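Local coordinates for protein xyloglucan-specific endo-beta-1,4-glucanase (Uncultured bacterium, PDB 4W88) that hydrolyses the beta-1,4-linked glucan backbone of xyloglucan as an endo-acting glucanase of glycoside hydrolase family 5, at residues F144-P150 against I194-H200; N171-K175 against K208-I212. The protein carries 1 engineered substitution. One frame throughout, in Å; residues are numbered along the deposited sequence.

Interaction 1 (F144-P150 against I194-H200). With BGC (beta-D-glucopyranose), chain C.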
ATOM      1  N   PHE A 144       8.529   5.611  -1.548  1.00 14.40           N
ATOM      2  CA  PHE A 144       8.472   4.436  -2.399  1.00 13.89           C
ATOM      3  C   PHE A 144       8.229   3.204  -1.523  1.00 13.72           C
ATOM      4  O   PHE A 144       8.890   3.018  -0.492  1.00 16.82           O
ATOM      5  CB  PHE A 144       9.792   4.196  -3.150  1.00 15.25           C
ATOM      6  CG  PHE A 144      10.238   5.291  -4.094  1.00 14.21           C
ATOM      7  CD1 PHE A 144       9.369   6.215  -4.716  1.00 17.56           C
ATOM      8  CD2 PHE A 144      11.594   5.313  -4.479  1.00 16.84           C
ATOM      9  CE1 PHE A 144       9.861   7.187  -5.580  1.00 18.29           C
ATOM     10  CE2 PHE A 144      12.051   6.229  -5.383  1.00 15.41           C
ATOM     11  CZ  PHE A 144      11.185   7.165  -5.940  1.00 17.31           C
ATOM     12  N   GLU A 145       7.319   2.346  -1.996  1.00 15.38           N
ATOM     13  CA  GLU A 145       7.016   1.066  -1.349  1.00 14.80           C
ATOM     14  C   GLU A 145       7.353  -0.046  -2.336  1.00 16.85           C
ATOM     15  O   GLU A 145       6.785  -0.174  -3.423  1.00 14.95           O
ATOM     16  CB  GLU A 145       5.535   1.045  -0.913  1.00 15.40           C
ATOM     17  CG  GLU A 145       5.087  -0.267  -0.210  1.00 15.95           C
ATOM     18  CD  GLU A 145       3.622  -0.182   0.278  1.00 14.16           C
ATOM     19  OE1 GLU A 145       2.955   0.816  -0.106  1.00 19.48           O
ATOM     20  OE2 GLU A 145       3.147  -1.128   0.991  1.00 17.59           O
ATOM     21  N   GLY A 146       8.410  -0.803  -2.003  1.00 15.00           N
ATOM     22  CA  GLY A 146       9.077  -1.633  -3.003  1.00 16.04           C
ATOM     23  C   GLY A 146       8.211  -2.713  -3.664  1.00 15.14           C
ATOM     24  O   GLY A 146       8.289  -2.905  -4.884  1.00 15.73           O
HETATM   25  N   MSE A 147       7.350  -3.336  -2.839  1.00 15.67           N
HETATM   26  CA  MSE A 147       6.536  -4.482  -3.246  1.00 16.12           C
HETATM   27  C   MSE A 147       5.196  -4.385  -2.562  1.00 16.33           C
HETATM   28  O   MSE A 147       5.049  -3.737  -1.506  1.00 16.10           O
HETATM   29  CB  MSE A 147       7.190  -5.842  -2.853  1.00 15.78           C
HETATM   30  CG  MSE A 147       8.587  -5.960  -3.437  1.00 15.70           C
HETATM   31 SE   MSE A 147       9.380  -7.699  -2.909  1.00 18.58          SE
HETATM   32  CE  MSE A 147      10.027  -7.210  -1.139  1.00 19.20           C
ATOM     33  N   ASN A 148       4.236  -5.116  -3.138  1.00 14.96           N
ATOM     34  CA  ASN A 148       2.880  -5.243  -2.568  1.00 15.26           C
ATOM     35  C   ASN A 148       2.546  -6.704  -2.383  1.00 15.28           C
ATOM     36  O   ASN A 148       2.523  -7.478  -3.362  1.00 17.02           O
ATOM     37  CB  ASN A 148       1.841  -4.642  -3.480  1.00 14.68           C
ATOM     38  CG  ASN A 148       0.458  -4.673  -2.866  1.00 14.35           C
ATOM     39  OD1 ASN A 148       0.224  -3.987  -1.863  1.00 15.11           O
ATOM     40  ND2 ASN A 148      -0.390  -5.576  -3.368  1.00 16.70           N
ATOM     41  N   GLU A 149       2.372  -7.101  -1.130  1.00 15.49           N
ATOM     42  CA  GLU A 149       2.004  -8.456  -0.789  1.00 16.70           C
ATOM     43  C   GLU A 149       2.830  -9.549  -1.463  1.00 16.64           C
ATOM     44  O   GLU A 149       2.277 -10.472  -2.031  1.00 17.35           O
ATOM     45  CB  GLU A 149       0.529  -8.658  -0.956  1.00 15.77           C
ATOM     46  CG  GLU A 149      -0.306  -7.714  -0.114  1.00 16.63           C
ATOM     47  CD  GLU A 149      -1.818  -7.890  -0.182  1.00 20.94           C
ATOM     48  OE1 GLU A 149      -2.349  -8.567  -1.103  1.00 25.85           O
ATOM     49  OE2 GLU A 149      -2.514  -7.269   0.711  1.00 21.23           O
ATOM     50  N   PRO A 150       4.148  -9.375  -1.491  1.00 15.63           N
ATOM     51  CA  PRO A 150       4.979 -10.357  -2.206  1.00 17.46           C
ATOM     52  C   PRO A 150       4.795 -11.758  -1.616  1.00 17.24           C
ATOM     53  O   PRO A 150       4.819 -11.906  -0.388  1.00 17.03           O
ATOM     54  CB  PRO A 150       6.387  -9.830  -2.001  1.00 18.01           C
ATOM     55  CG  PRO A 150       6.339  -9.048  -0.676  1.00 18.49           C
ATOM     56  CD  PRO A 150       4.975  -8.365  -0.789  1.00 16.43           C
ATOM     57  N   ILE A 194       9.811   2.088   1.851  1.00 14.41           N
ATOM     58  CA  ILE A 194       8.853   1.374   2.662  1.00 15.16           C
ATOM     59  C   ILE A 194       8.950  -0.102   2.243  1.00 15.77           C
ATOM     60  O   ILE A 194       8.533  -0.502   1.143  1.00 16.56           O
ATOM     61  CB  ILE A 194       7.407   1.905   2.484  1.00 15.03           C
ATOM     62  CG1 ILE A 194       7.314   3.403   2.780  1.00 17.07           C
ATOM     63  CG2 ILE A 194       6.435   1.127   3.404  1.00 18.81           C
ATOM     64  CD1 ILE A 194       5.963   4.060   2.449  1.00 18.31           C
ATOM     65  N   ILE A 195       9.546  -0.878   3.129  1.00 17.28           N
ATOM     66  CA  ILE A 195       9.757  -2.281   2.917  1.00 19.03           C
ATOM     67  C   ILE A 195       8.521  -3.023   3.454  1.00 16.39           C
ATOM     68  O   ILE A 195       7.601  -2.412   4.029  1.00 18.54           O
ATOM     69  CB  ILE A 195      11.066  -2.765   3.592  1.00 15.45           C
ATOM     70  CG1 ILE A 195      11.018  -2.667   5.112  1.00 20.20           C
ATOM     71  CG2 ILE A 195      12.282  -2.095   2.959  1.00 18.03           C
ATOM     72  CD1 ILE A 195      12.121  -3.440   5.837  1.00 21.12           C
ATOM     73  N   CYS A 196       8.501  -4.348   3.353  1.00 18.08           N
ATOM     74  CA  CYS A 196       7.344  -5.100   3.800  1.00 18.93           C
ATOM     75  C   CYS A 196       7.716  -6.486   4.274  1.00 16.60           C
ATOM     76  O   CYS A 196       8.808  -6.998   3.993  1.00 18.45           O
ATOM     77  CB  CYS A 196       6.287  -5.201   2.671  1.00 16.75           C
ATOM     78  SG  CYS A 196       6.791  -6.115   1.226  1.00 18.41           S
ATOM     79  N   THR A 197       6.767  -7.105   4.991  1.00 17.67           N
ATOM     80  CA  THR A 197       6.811  -8.502   5.279  1.00 17.39           C
ATOM     81  C   THR A 197       6.243  -9.345   4.123  1.00 21.46           C
ATOM     82  O   THR A 197       5.593  -8.838   3.212  1.00 19.35           O
ATOM     83  CB  THR A 197       5.946  -8.789   6.507  1.00 18.42           C
ATOM     84  OG1 THR A 197       4.666  -8.235   6.234  1.00 18.85           O
ATOM     85  CG2 THR A 197       6.541  -8.215   7.819  1.00 23.97           C
ATOM     86  N   TYR A 198       6.462 -10.652   4.203  1.00 21.93           N
ATOM     87  CA  TYR A 198       5.860 -11.590   3.253  1.00 18.69           C
ATOM     88  C   TYR A 198       4.343 -11.342   3.282  1.00 18.55           C
ATOM     89  O   TYR A 198       3.733 -11.294   4.374  1.00 18.32           O
ATOM     90  CB  TYR A 198       6.109 -13.030   3.691  1.00 18.11           C
ATOM     91  CG  TYR A 198       5.569 -14.038   2.721  1.00 18.27           C
ATOM     92  CD1 TYR A 198       4.202 -14.448   2.718  1.00 20.91           C
ATOM     93  CD2 TYR A 198       6.397 -14.624   1.766  1.00 20.37           C
ATOM     94  CE1 TYR A 198       3.762 -15.377   1.768  1.00 19.93           C
ATOM     95  CE2 TYR A 198       5.949 -15.593   0.873  1.00 23.11           C
ATOM     96  CZ  TYR A 198       4.656 -15.983   0.878  1.00 22.04           C
ATOM     97  OH  TYR A 198       4.242 -16.926  -0.025  1.00 20.89           O
ATOM     98  N   GLY A 199       3.730 -11.147   2.112  1.00 19.50           N
ATOM     99  CA  GLY A 199       2.291 -10.890   2.045  1.00 20.11           C
ATOM    100  C   GLY A 199       1.762  -9.638   2.722  1.00 17.23           C
ATOM    101  O   GLY A 199       0.534  -9.532   2.900  1.00 18.14           O
ATOM    102  N   HIS A 200       2.647  -8.723   3.147  1.00 19.36           N
ATOM    103  CA  HIS A 200       2.296  -7.671   4.074  1.00 19.54           C
ATOM    104  C   HIS A 200       1.595  -8.204   5.353  1.00 17.63           C
ATOM    105  O   HIS A 200       0.820  -7.481   6.003  1.00 18.83           O
ATOM    106  CB  HIS A 200       1.432  -6.643   3.372  1.00 15.82           C
ATOM    107  CG  HIS A 200       2.169  -5.568   2.615  1.00 16.63           C
ATOM    108  ND1 HIS A 200       2.862  -5.800   1.446  1.00 19.81           N
ATOM    109  CD2 HIS A 200       2.336  -4.251   2.889  1.00 16.00           C
ATOM    110  CE1 HIS A 200       3.390  -4.671   1.010  1.00 19.08           C
ATOM    111  NE2 HIS A 200       3.098  -3.722   1.879  1.00 18.05           N
TER
HETATM  112  C2  BGC C   4      -7.038 -10.810   0.775  1.00 42.17           C
HETATM  113  C3  BGC C   4      -6.169  -9.669   0.224  1.00 37.19           C
HETATM  114  C4  BGC C   4      -5.774  -8.705   1.292  1.00 44.55           C
HETATM  115  C5  BGC C   4      -5.310  -9.759   2.378  1.00 41.69           C
HETATM  116  C6  BGC C   4      -4.927  -8.886   3.512  1.00 51.07           C
HETATM  117  C1  BGC C   4      -6.472 -11.803   1.727  1.00 33.51           C
HETATM  118  O2  BGC C   4      -7.159 -11.617  -0.301  1.00 46.23           O
HETATM  119  O3  BGC C   4      -6.964  -9.020  -0.738  1.00 47.55           O
HETATM  120  O4  BGC C   4      -5.058  -7.504   0.694  1.00 32.00           O
HETATM  121  O5  BGC C   4      -6.260 -10.921   2.691  1.00 34.93           O
HETATM  122  O6  BGC C   4      -4.235  -9.476   4.582  1.00 46.30           O
HETATM  123  O   HOH W   1       7.300  -3.018   0.302  1.00 17.93           O
HETATM  124  O   HOH W   2      -1.875  -8.471   3.265  1.00 28.59           O

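Interaction 2 (N171-K175 against K208-I212)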
ATOM      1  N   ASN A 171      13.500 -10.724   2.828  1.00 20.89           N
ATOM      2  CA  ASN A 171      14.564  -9.851   3.350  1.00 20.89           C
ATOM      3  C   ASN A 171      15.615  -9.449   2.273  1.00 20.99           C
ATOM      4  O   ASN A 171      16.030  -8.277   2.232  1.00 23.36           O
ATOM      5  CB  ASN A 171      15.295 -10.411   4.604  1.00 20.37           C
ATOM      6  CG  ASN A 171      14.381 -10.560   5.783  1.00 21.62           C
ATOM      7  OD1 ASN A 171      13.449  -9.783   5.987  1.00 23.93           O
ATOM      8  ND2 ASN A 171      14.600 -11.617   6.547  1.00 25.68           N
ATOM      9  N   ALA A 172      16.015 -10.414   1.443  1.00 20.80           N
ATOM     10  CA  ALA A 172      16.937 -10.145   0.352  1.00 22.03           C
ATOM     11  C   ALA A 172      16.338  -9.165  -0.665  1.00 22.15           C
ATOM     12  O   ALA A 172      16.977  -8.254  -1.118  1.00 21.71           O
ATOM     13  CB  ALA A 172      17.308 -11.444  -0.347  1.00 23.82           C
HETATM   14  N   MSE A 173      15.061  -9.317  -0.945  1.00 19.87           N
HETATM   15  CA  MSE A 173      14.361  -8.477  -1.937  1.00 20.20           C
HETATM   16  C   MSE A 173      14.246  -7.045  -1.388  1.00 18.60           C
HETATM   17  O   MSE A 173      14.425  -6.089  -2.128  1.00 18.46           O
HETATM   18  CB  MSE A 173      12.983  -9.051  -2.386  1.00 19.36           C
HETATM   19  CG  MSE A 173      13.252 -10.327  -3.189  1.00 21.24           C
HETATM   20 SE   MSE A 173      11.571 -11.100  -3.855  1.00 21.18          SE
HETATM   21  CE  MSE A 173      11.297  -9.914  -5.407  1.00 22.01           C
ATOM     22  N   ASN A 174      13.882  -6.903  -0.108  1.00 18.17           N
ATOM     23  CA  ASN A 174      13.793  -5.560   0.541  1.00 17.57           C
ATOM     24  C   ASN A 174      15.158  -4.847   0.362  1.00 15.85           C
ATOM     25  O   ASN A 174      15.216  -3.652   0.065  1.00 18.86           O
ATOM     26  CB  ASN A 174      13.413  -5.657   2.030  1.00 17.86           C
ATOM     27  CG  ASN A 174      11.932  -5.897   2.249  1.00 17.54           C
ATOM     28  OD1 ASN A 174      11.078  -5.526   1.406  1.00 20.26           O
ATOM     29  ND2 ASN A 174      11.607  -6.524   3.376  1.00 19.05           N
ATOM     30  N   LYS A 175      16.256  -5.580   0.605  1.00 18.41           N
ATOM     31  CA  LYS A 175      17.609  -5.008   0.482  1.00 20.31           C
ATOM     32  C   LYS A 175      17.914  -4.593  -0.920  1.00 22.94           C
ATOM     33  O   LYS A 175      18.550  -3.570  -1.135  1.00 22.53           O
ATOM     34  CB  LYS A 175      18.759  -5.954   0.939  1.00 26.82           C
ATOM     35  CG  LYS A 175      18.636  -6.420   2.287  1.00 32.42           C
ATOM     36  CD  LYS A 175      19.965  -6.931   2.822  1.00 59.30           C
ATOM     37  CE  LYS A 175      19.639  -8.144   3.658  1.00 60.30           C
ATOM     38  NZ  LYS A 175      20.733  -8.595   4.550  1.00 67.06           N
ATOM     39  N   LYS A 208       8.785 -11.660  13.478  1.00 30.37           N
ATOM     40  CA  LYS A 208      10.014 -12.193  14.081  1.00 32.12           C
ATOM     41  C   LYS A 208      11.097 -12.404  13.013  1.00 34.09           C
ATOM     42  O   LYS A 208      12.257 -12.192  13.274  1.00 29.71           O
ATOM     43  CB  LYS A 208       9.721 -13.488  14.851  1.00 33.34           C
ATOM     44  CG  LYS A 208      10.881 -14.107  15.567  1.00 47.78           C
ATOM     45  CD  LYS A 208      10.430 -15.372  16.318  1.00 53.45           C
ATOM     46  CE  LYS A 208       9.463 -15.071  17.468  1.00 68.49           C
ATOM     47  NZ  LYS A 208       9.154 -16.248  18.344  1.00 78.85           N
ATOM     48  N   ASP A 209      10.736 -12.757  11.795  1.00 28.56           N
ATOM     49  CA  ASP A 209      11.765 -13.028  10.781  1.00 28.69           C
ATOM     50  C   ASP A 209      12.156 -11.829   9.951  1.00 27.08           C
ATOM     51  O   ASP A 209      12.981 -11.967   9.073  1.00 27.48           O
ATOM     52  CB  ASP A 209      11.304 -14.138   9.817  1.00 28.62           C
ATOM     53  CG  ASP A 209      11.432 -15.525  10.423  1.00 34.66           C
ATOM     54  OD1 ASP A 209      12.054 -15.667  11.501  1.00 33.22           O
ATOM     55  OD2 ASP A 209      10.906 -16.486   9.850  1.00 31.39           O
ATOM     56  N   LEU A 210      11.513 -10.696  10.121  1.00 24.40           N
ATOM     57  CA  LEU A 210      11.776  -9.534   9.266  1.00 22.10           C
ATOM     58  C   LEU A 210      13.076  -8.870   9.665  1.00 25.29           C
ATOM     59  O   LEU A 210      13.245  -8.435  10.788  1.00 26.67           O
ATOM     60  CB  LEU A 210      10.673  -8.490   9.388  1.00 23.94           C
ATOM     61  CG  LEU A 210      10.809  -7.241   8.504  1.00 24.40           C
ATOM     62  CD1 LEU A 210      10.557  -7.558   7.030  1.00 25.99           C
ATOM     63  CD2 LEU A 210       9.841  -6.195   8.972  1.00 25.90           C
ATOM     64  N   GLU A 211      14.000  -8.774   8.726  1.00 23.81           N
ATOM     65  CA  GLU A 211      15.263  -8.052   8.948  1.00 26.45           C
ATOM     66  C   GLU A 211      15.034  -6.575   8.853  1.00 22.92           C
ATOM     67  O   GLU A 211      14.357  -6.096   7.921  1.00 23.46           O
ATOM     68  CB  GLU A 211      16.250  -8.442   7.868  1.00 30.00           C
ATOM     69  CG  GLU A 211      17.637  -7.962   8.089  1.00 44.74           C
ATOM     70  CD  GLU A 211      18.574  -8.462   7.020  1.00 47.34           C
ATOM     71  OE1 GLU A 211      18.338  -9.560   6.429  1.00 47.20           O
ATOM     72  OE2 GLU A 211      19.530  -7.711   6.755  1.00 59.80           O
ATOM     73  N   ILE A 212      15.561  -5.832   9.816  1.00 24.10           N
ATOM     74  CA  ILE A 212      15.378  -4.394   9.786  1.00 24.16           C
ATOM     75  C   ILE A 212      16.645  -3.768   9.204  1.00 26.22           C
ATOM     76  O   ILE A 212      17.719  -3.848   9.792  1.00 23.59           O
ATOM     77  CB  ILE A 212      15.161  -3.841  11.201  1.00 26.67           C
ATOM     78  CG1 ILE A 212      14.009  -4.576  11.908  1.00 32.43           C
ATOM     79  CG2 ILE A 212      15.000  -2.327  11.181  1.00 30.73           C
ATOM     80  CD1 ILE A 212      12.697  -4.505  11.184  1.00 28.12           C
TER
HETATM   81  O   HOH W   3      13.740  -6.976   5.417  1.00 24.18           O

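Interaction 1 (F144-P150 against I194-H200)
H200 is held between two residues of F144-P150: its NE2 donates to OE2 of E145 at 2.7 Å, and its ND1 accepts the backbone N-H of E149 at 2.9 Å. NE2 meets OE2 nearly along the C-O axis of the carboxylate, and OE2 itself lies 20° out of the imidazole plane, the E149 nitrogen 30° out. E145 reaches this position fully extended, its CG anti to the backbone N (chi1 -180°), and its carboxylate also engages R59 and T270. A third neighbour, O of M147, lies in the plane of the ring at its edge, 3.2 Å from CE1. A leucine in place of H200 would probably leave the E149 N-H without its acceptor and take one of the partners of E145 OE2, setting the backbone at E149 freer to move.

Further along, OE2 of E149 accepts O4 of the bound glucose at 2.6 Å, and a water joins that same OE2 to O of G199 and to O6 of the sugar; H223 is another partner of OE2. Backbone bonds tie the rest: I194 N to F144 O at 2.7 Å and G146 N to I194 O around the parallel E145-I194 bridge, then G199 N to P150 O at 2.8 Å. That last carbonyl also sits over the centre of one face of the Y198 ring.

In the packing, SG of C196 is small enough to tuck against the P150 ring, 3.5 Å from CD, and CB of I194 rests 4.0 Å from that of E145.

N148, E149 and P150 match the Asn-Glu-Pro signature just after the fourth barrel strand in family 5, whose glutamate is the acid/base in relatives. With both imidazole nitrogens used, the position of H200 is consistent with a second-shell role, fixing the backbone that carries E149.

Interaction 2 (N171-K175 against K208-I212)
N171 lays its amide against the side chain of E211, its CG 3.5 Å from CB of E211, with the amide and carboxylate planes turned 63° apart. Both ends of the amide grip the loop backbone. ND2 donates to O of D209 at 3.0 Å, straight and in the amide plane, whereas OD1 takes the N-H of E211, also at 3.0 Å, from well above its carbonyl plane. An asparagine suits this place because one short group supplies both a donor and an acceptor to a peptide chain. The helix carrying it, 164-182, is one of the outer helices of the TIM barrel, and 208-212 runs from the end of the short helix 204-208 toward strand 218-223.

One turn further on, K175 swings its end round to E211, bending at chi3 (-142°), and NZ forms a salt bridge with OE2 at 2.7 Å on the syn lone pair. CE comes close to the same carboxylate.

A water bridges OD1 of N171, ND2 of N174 and O of E211, donating to the two oxygens. Beside it, CD1 of L210 lies 3.9 Å from ND2 of N174, which probably also bonds O of C196. D209 turns its carboxylate elsewhere, to R167.

Overall arrangement
The contacts follow one another outward through the same part of the barrel. Interaction 1 is wholly buried and joins two neighbouring parallel strands and the loops at their ends; interaction 2 lies at the surface, where helix 164-182, which connects those strands in the chain, meets the loop leading to the next one. They touch directly through N174, a residue of interaction 2 that packs on I195 and M147 of interaction 1. Their chemistry differs accordingly: side-chain amide bonds and a salt bridge at the surface, against a buried histidine-carboxylate bond, strand backbone bonds and a sugar-binding glutamate inside.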